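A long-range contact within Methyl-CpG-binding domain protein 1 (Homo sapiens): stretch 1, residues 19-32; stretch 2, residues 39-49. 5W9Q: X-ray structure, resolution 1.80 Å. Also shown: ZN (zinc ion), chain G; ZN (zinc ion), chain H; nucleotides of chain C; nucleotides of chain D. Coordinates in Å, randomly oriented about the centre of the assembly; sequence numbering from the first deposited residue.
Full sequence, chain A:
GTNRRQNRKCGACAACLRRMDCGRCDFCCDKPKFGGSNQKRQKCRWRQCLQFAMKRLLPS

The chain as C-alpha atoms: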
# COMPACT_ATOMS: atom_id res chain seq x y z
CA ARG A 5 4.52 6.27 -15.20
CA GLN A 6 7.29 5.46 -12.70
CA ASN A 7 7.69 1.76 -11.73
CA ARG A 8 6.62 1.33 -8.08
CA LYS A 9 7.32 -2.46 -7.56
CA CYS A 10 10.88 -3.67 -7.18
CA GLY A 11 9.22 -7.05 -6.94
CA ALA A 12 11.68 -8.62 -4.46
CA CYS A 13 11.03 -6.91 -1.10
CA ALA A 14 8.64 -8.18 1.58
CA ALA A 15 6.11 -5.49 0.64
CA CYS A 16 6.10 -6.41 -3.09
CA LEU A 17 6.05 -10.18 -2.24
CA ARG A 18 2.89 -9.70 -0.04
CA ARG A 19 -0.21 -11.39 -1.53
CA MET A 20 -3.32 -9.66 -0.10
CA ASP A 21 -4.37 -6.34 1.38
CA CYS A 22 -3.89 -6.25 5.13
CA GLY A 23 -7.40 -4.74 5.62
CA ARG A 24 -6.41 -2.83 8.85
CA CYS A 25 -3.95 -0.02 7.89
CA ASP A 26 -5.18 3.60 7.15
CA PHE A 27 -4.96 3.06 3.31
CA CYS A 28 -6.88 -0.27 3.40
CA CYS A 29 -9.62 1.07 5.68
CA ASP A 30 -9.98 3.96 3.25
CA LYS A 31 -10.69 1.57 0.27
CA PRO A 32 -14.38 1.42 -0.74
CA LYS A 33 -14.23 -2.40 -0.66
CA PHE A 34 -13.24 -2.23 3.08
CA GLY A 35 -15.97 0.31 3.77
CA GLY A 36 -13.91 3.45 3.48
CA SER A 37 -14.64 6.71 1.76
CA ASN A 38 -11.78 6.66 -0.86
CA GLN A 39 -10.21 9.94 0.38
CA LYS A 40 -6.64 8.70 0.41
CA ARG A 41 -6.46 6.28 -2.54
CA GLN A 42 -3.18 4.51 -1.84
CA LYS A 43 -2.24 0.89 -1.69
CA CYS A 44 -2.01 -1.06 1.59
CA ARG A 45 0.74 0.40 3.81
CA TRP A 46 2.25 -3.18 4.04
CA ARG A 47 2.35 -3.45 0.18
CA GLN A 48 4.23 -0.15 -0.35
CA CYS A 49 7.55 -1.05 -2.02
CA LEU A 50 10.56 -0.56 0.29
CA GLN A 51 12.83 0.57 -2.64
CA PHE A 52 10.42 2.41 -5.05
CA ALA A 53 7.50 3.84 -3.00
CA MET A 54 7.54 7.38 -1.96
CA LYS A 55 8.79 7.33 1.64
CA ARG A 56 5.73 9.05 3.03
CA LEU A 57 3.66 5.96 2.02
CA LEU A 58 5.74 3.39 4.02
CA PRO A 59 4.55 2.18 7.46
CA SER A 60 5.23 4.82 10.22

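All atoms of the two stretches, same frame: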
# COMPACT_ATOMS: atom_id res chain seq x y z
N ARG A 19 0.81 -10.86 -0.63
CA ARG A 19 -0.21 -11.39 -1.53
C ARG A 19 -1.51 -10.56 -1.51
O ARG A 19 -2.01 -10.18 -2.55
CB ARG A 19 -0.47 -12.89 -1.21
N MET A 20 -2.01 -10.25 -0.31
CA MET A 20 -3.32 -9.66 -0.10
C MET A 20 -3.21 -8.37 0.69
O MET A 20 -2.21 -8.14 1.43
CB MET A 20 -4.21 -10.64 0.67
N ASP A 21 -4.26 -7.54 0.59
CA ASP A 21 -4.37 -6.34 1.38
C ASP A 21 -4.51 -6.73 2.83
O ASP A 21 -5.19 -7.71 3.13
CB ASP A 21 -5.62 -5.50 0.98
CG ASP A 21 -5.46 -4.80 -0.36
OD1 ASP A 21 -4.36 -4.67 -0.87
OD2 ASP A 21 -6.49 -4.34 -0.93
N CYS A 22 -3.90 -5.96 3.71
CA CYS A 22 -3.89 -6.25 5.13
C CYS A 22 -5.26 -5.99 5.74
O CYS A 22 -5.65 -6.68 6.67
CB CYS A 22 -2.81 -5.44 5.87
SG CYS A 22 -3.24 -3.78 6.47
N GLY A 23 -5.99 -4.99 5.19
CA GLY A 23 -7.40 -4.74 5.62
C GLY A 23 -7.56 -4.04 6.96
O GLY A 23 -8.64 -3.95 7.44
N ARG A 24 -6.45 -3.55 7.54
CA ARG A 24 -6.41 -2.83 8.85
C ARG A 24 -5.66 -1.46 8.88
O ARG A 24 -5.96 -0.63 9.72
CB ARG A 24 -5.78 -3.73 9.92
CG ARG A 24 -6.58 -4.99 10.24
CD ARG A 24 -7.79 -4.68 11.11
NE ARG A 24 -8.66 -5.85 11.28
CZ ARG A 24 -9.91 -5.80 11.75
NH1 ARG A 24 -10.61 -6.93 11.87
NH2 ARG A 24 -10.49 -4.63 12.10
N CYS A 25 -4.71 -1.23 7.96
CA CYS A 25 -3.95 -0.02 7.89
C CYS A 25 -4.87 1.20 7.40
O CYS A 25 -6.05 1.04 6.91
CB CYS A 25 -2.73 -0.24 6.95
SG CYS A 25 -3.17 -0.28 5.14
N ASP A 26 -4.36 2.40 7.53
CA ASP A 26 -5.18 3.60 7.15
C ASP A 26 -5.61 3.54 5.61
O ASP A 26 -6.75 3.78 5.29
CB ASP A 26 -4.47 4.89 7.54
CG ASP A 26 -3.11 5.05 6.91
OD1 ASP A 26 -2.49 4.13 6.33
OD2 ASP A 26 -2.61 6.14 6.99
N PHE A 27 -4.69 3.15 4.73
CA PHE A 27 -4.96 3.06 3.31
C PHE A 27 -5.98 1.97 2.94
O PHE A 27 -6.86 2.16 2.04
CB PHE A 27 -3.63 2.90 2.52
CG PHE A 27 -2.64 4.10 2.65
CD1 PHE A 27 -3.08 5.38 2.90
CD2 PHE A 27 -1.27 3.90 2.50
CE1 PHE A 27 -2.19 6.43 2.98
CE2 PHE A 27 -0.36 4.95 2.57
CZ PHE A 27 -0.82 6.22 2.82
N CYS A 28 -5.92 0.81 3.63
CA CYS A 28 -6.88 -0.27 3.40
C CYS A 28 -8.25 0.15 3.85
O CYS A 28 -9.22 0.10 3.05
CB CYS A 28 -6.47 -1.61 4.10
SG CYS A 28 -5.25 -2.51 3.16
N CYS A 29 -8.35 0.53 5.13
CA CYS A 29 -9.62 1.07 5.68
C CYS A 29 -10.29 2.14 4.83
O CYS A 29 -11.49 2.24 4.83
CB CYS A 29 -9.39 1.64 7.07
SG CYS A 29 -9.09 0.27 8.18
N ASP A 30 -9.48 2.93 4.15
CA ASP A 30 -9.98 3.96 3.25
C ASP A 30 -10.57 3.41 1.92
O ASP A 30 -11.33 4.09 1.27
CB ASP A 30 -8.85 4.97 2.98
CG ASP A 30 -9.20 5.97 1.93
OD1 ASP A 30 -9.94 6.91 2.24
OD2 ASP A 30 -8.75 5.80 0.78
N LYS A 31 -10.16 2.20 1.49
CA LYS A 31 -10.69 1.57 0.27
C LYS A 31 -12.18 1.35 0.38
O LYS A 31 -12.65 0.88 1.40
CB LYS A 31 -9.96 0.25 -0.05
CG LYS A 31 -8.47 0.45 -0.35
CD LYS A 31 -7.73 -0.88 -0.62
CE LYS A 31 -6.39 -0.72 -1.32
NZ LYS A 31 -6.68 -0.15 -2.69
N PRO A 32 -12.95 1.71 -0.70
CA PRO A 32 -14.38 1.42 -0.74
C PRO A 32 -14.70 -0.01 -0.41
O PRO A 32 -15.60 -0.23 0.37
CB PRO A 32 -14.78 1.73 -2.20
CG PRO A 32 -13.82 2.72 -2.66
CD PRO A 32 -12.52 2.51 -1.87
N GLN A 39 -10.80 8.61 0.28
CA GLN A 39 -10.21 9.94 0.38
C GLN A 39 -8.73 9.99 0.24
O GLN A 39 -8.17 11.07 -0.06
CB GLN A 39 -10.66 10.63 1.69
CG GLN A 39 -12.18 10.72 1.84
CD GLN A 39 -12.59 11.51 3.07
OE1 GLN A 39 -12.05 11.29 4.18
NE2 GLN A 39 -13.48 12.43 2.89
N LYS A 40 -8.05 8.82 0.47
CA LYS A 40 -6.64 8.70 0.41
C LYS A 40 -6.11 8.02 -0.82
O LYS A 40 -5.14 8.47 -1.37
CB LYS A 40 -6.13 7.96 1.65
CG LYS A 40 -6.52 8.67 2.93
CD LYS A 40 -5.67 8.21 4.09
CE LYS A 40 -5.50 9.30 5.13
NZ LYS A 40 -6.75 9.36 5.90
N ARG A 41 -6.74 6.92 -1.24
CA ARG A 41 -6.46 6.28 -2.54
C ARG A 41 -5.00 5.87 -2.77
O ARG A 41 -4.35 6.23 -3.76
CB ARG A 41 -6.91 7.25 -3.70
CG ARG A 41 -8.30 7.80 -3.53
CD ARG A 41 -8.61 8.79 -4.63
NE ARG A 41 -9.99 9.17 -4.52
CZ ARG A 41 -10.68 9.82 -5.41
NH1 ARG A 41 -10.16 10.20 -6.57
NH2 ARG A 41 -11.95 10.05 -5.14
N GLN A 42 -4.51 5.07 -1.81
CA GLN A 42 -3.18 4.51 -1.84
C GLN A 42 -3.28 3.02 -1.57
O GLN A 42 -4.27 2.50 -0.97
CB GLN A 42 -2.33 5.18 -0.77
CG GLN A 42 -2.23 6.73 -0.86
CD GLN A 42 -1.69 7.27 -2.17
OE1 GLN A 42 -1.03 6.58 -2.94
NE2 GLN A 42 -1.99 8.60 -2.44
N LYS A 43 -2.26 2.30 -1.99
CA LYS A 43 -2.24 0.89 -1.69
C LYS A 43 -1.89 0.62 -0.24
O LYS A 43 -1.35 1.47 0.44
CB LYS A 43 -1.39 0.09 -2.65
CG LYS A 43 0.02 0.42 -2.79
CD LYS A 43 0.72 -0.79 -3.50
CE LYS A 43 1.92 -0.34 -4.24
NZ LYS A 43 2.61 -1.53 -4.80
N CYS A 44 -2.25 -0.60 0.21
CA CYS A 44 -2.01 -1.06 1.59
C CYS A 44 -0.65 -0.57 2.05
O CYS A 44 0.36 -0.76 1.30
CB CYS A 44 -1.98 -2.60 1.58
SG CYS A 44 -1.75 -3.24 3.20
N ARG A 45 -0.58 -0.00 3.23
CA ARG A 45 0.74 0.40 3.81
C ARG A 45 1.81 -0.73 3.73
O ARG A 45 3.02 -0.46 3.45
CB ARG A 45 0.58 0.71 5.27
CG ARG A 45 -0.06 2.01 5.59
CD ARG A 45 0.87 3.18 5.34
NE ARG A 45 0.20 4.43 5.72
CZ ARG A 45 0.73 5.64 5.68
NH1 ARG A 45 1.97 5.85 5.22
NH2 ARG A 45 -0.02 6.67 6.08
N TRP A 46 1.35 -1.95 3.98
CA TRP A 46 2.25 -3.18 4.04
C TRP A 46 2.59 -3.76 2.63
O TRP A 46 3.39 -4.69 2.53
CB TRP A 46 1.60 -4.24 4.93
CG TRP A 46 1.45 -3.69 6.25
CD1 TRP A 46 0.30 -3.32 6.88
CD2 TRP A 46 2.52 -3.36 7.13
NE1 TRP A 46 0.58 -2.75 8.07
CE2 TRP A 46 1.94 -2.75 8.27
CE3 TRP A 46 3.92 -3.49 7.06
CZ2 TRP A 46 2.71 -2.33 9.39
CZ3 TRP A 46 4.71 -3.07 8.20
CH2 TRP A 46 4.10 -2.48 9.31
N ARG A 47 2.01 -3.16 1.55
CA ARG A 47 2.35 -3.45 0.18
C ARG A 47 3.09 -2.32 -0.52
O ARG A 47 3.34 -2.38 -1.71
CB ARG A 47 1.09 -3.87 -0.58
CG ARG A 47 0.28 -4.98 0.11
CD ARG A 47 -1.00 -5.33 -0.63
NE ARG A 47 -0.74 -6.28 -1.68
CZ ARG A 47 -1.65 -6.82 -2.51
NH1 ARG A 47 -1.26 -7.76 -3.40
NH2 ARG A 47 -2.92 -6.50 -2.43
N GLN A 48 3.43 -1.24 0.21
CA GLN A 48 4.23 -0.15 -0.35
C GLN A 48 5.70 -0.61 -0.50
O GLN A 48 6.37 -1.00 0.50
CB GLN A 48 4.13 1.05 0.54
CG GLN A 48 2.70 1.56 0.59
CD GLN A 48 2.35 2.41 -0.68
OE1 GLN A 48 3.25 2.68 -1.51
NE2 GLN A 48 1.07 2.82 -0.83
N CYS A 49 6.19 -0.59 -1.74
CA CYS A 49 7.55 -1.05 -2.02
C CYS A 49 8.63 -0.33 -1.21
O CYS A 49 8.70 0.91 -1.19
CB CYS A 49 7.85 -0.85 -3.49
SG CYS A 49 9.51 -1.48 -3.90
ZN ZN G . -3.39 -2.47 4.58
ZN ZN H . 9.61 -3.78 -3.61
P DA C 5 -3.94 -1.09 -5.57
OP1 DA C 5 -2.90 -2.09 -5.78
OP2 DA C 5 -4.63 -1.03 -4.24
O5' DA C 5 -3.27 0.31 -5.95
C5' DA C 5 -2.51 0.44 -7.17
C4' DA C 5 -2.22 1.89 -7.45
O4' DA C 5 -3.47 2.59 -7.76
C3' DA C 5 -1.61 2.64 -6.25
O3' DA C 5 -0.61 3.60 -6.59
C2' DA C 5 -2.78 3.43 -5.71
C1' DA C 5 -3.43 3.80 -7.04
N9 DA C 5 -4.77 4.37 -7.00
C8 DA C 5 -5.79 4.18 -6.11
N7 DA C 5 -6.86 4.91 -6.36
C5 DA C 5 -6.51 5.62 -7.50
C6 DA C 5 -7.21 6.57 -8.29
N6 DA C 5 -8.44 6.98 -8.02
N1 DA C 5 -6.55 7.12 -9.33
C2 DA C 5 -5.29 6.74 -9.58
N3 DA C 5 -4.54 5.84 -8.93
C4 DA C 5 -5.22 5.30 -7.90
P DC D 6 -11.02 15.97 -1.37
OP1 DC D 6 -11.98 17.12 -1.58
OP2 DC D 6 -11.49 14.71 -0.71
O5' DC D 6 -10.45 15.66 -2.81
C5' DC D 6 -9.88 16.73 -3.57
C4' DC D 6 -9.37 16.20 -4.88
O4' DC D 6 -8.17 15.41 -4.58
C3' DC D 6 -10.32 15.24 -5.61
O3' DC D 6 -10.14 15.33 -7.02
C2' DC D 6 -9.73 13.87 -5.27
C1' DC D 6 -8.26 14.22 -5.31
N1 DC D 6 -7.28 13.23 -4.73
C2 DC D 6 -6.01 13.10 -5.31
O2 DC D 6 -5.71 13.84 -6.26
N3 DC D 6 -5.11 12.23 -4.78
C4 DC D 6 -5.46 11.48 -3.74
N4 DC D 6 -4.56 10.59 -3.29
C5 DC D 6 -6.75 11.56 -3.15
C6 DC D 6 -7.63 12.44 -3.67
O HOH W 1 -3.34 -2.42 -1.80
O HOH W 2 -6.43 2.61 -2.95

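What fastens the two stretches most firmly? A zinc ion does, bound at 2.3 Å by each of four sulfurs: Cys22 SG, Cys25 SG and Cys28 SG from the first stretch and Cys44 SG from the second. Because one ligand comes from across the contact, the metal pins Cys44 against the start of the short helix, and the CA atoms of Cys28 and Cys44 lie 5.3 Å apart. Backbone amides turn toward the sulfurs, as is usual around metal-bound thiolates, which carry negative charge. Two of these bonds cross the contact in opposite directions: Cys22 N donates to Cys44 SG at 3.5 Å, and Arg45 N donates to Cys25 SG at 3.2 Å. Cys25 SG also caps the helix by accepting from Cys28 N at 3.3 Å.

Where do charged side chains meet? Two arginines of the second stretch reach aspartates of the first. Arg45 binds Asp26 side-on, with Arg45 NE to Asp26 OD1 at 2.8 Å and Arg45 NH2 to Asp26 OD2 also at 2.8 Å; the nearly straight angles, 170° and 177°, mark a well-aligned two-point salt bridge. Arg47 makes a single-point bridge, from Arg47 NH2 to Asp21 OD1 at 2.8 Å, while one face of its guanidinium lies against the backbone carbons of Arg19 and Met20. A water extends this site, donating to Asp21 OD1 at 2.6 Å, accepting from Cys44 N at 2.9 Å, and donating to OP2 of DA5 in chain C at 3.1 Å.

How is the far end of the contact held? Asp30 points toward the second stretch and gathers successive backbone amides with its carboxylate. Gln39 N donates to Asp30 OD1 at 2.7 Å and Arg41 N to Asp30 OD2 at 3.1 Å, with Lys40 N between them making weak bonds to Asp30 OD1 at 3.2 Å and Asp30 OD2 at 3.1 Å, though the position of Asp30 OD2 is less certain. One side chain thereby braces the backbone beside the DNA, where Lys40 O accepts from N4 of DC6 in chain D at 2.9 Å. Such direct contact with a base suits a protein named for binding methyl-CpG.

What fills the space between these polar sites? Phe27 does, burying 134 Å² against the second stretch, the largest share of any residue here. The guanidinium of Arg45 lies flat on one face of its ring, with centres 3.9 Å apart and planes at 15°, so the group that bridges to Asp26 also stacks on the neighbouring aromatic. Over the opposite face sits Gln42, its CB 3.6 Å from the centroid of the Phe27 ring and almost on the ring normal, a CH-pi contact. Lys40 CD approaches the edge, 4.0 Å from Phe27 CD1. Near the zinc site, Trp46 presents its ring edge to Cys22, with Trp46 CD1 3.6 Å from Cys22 SG, but remains exposed.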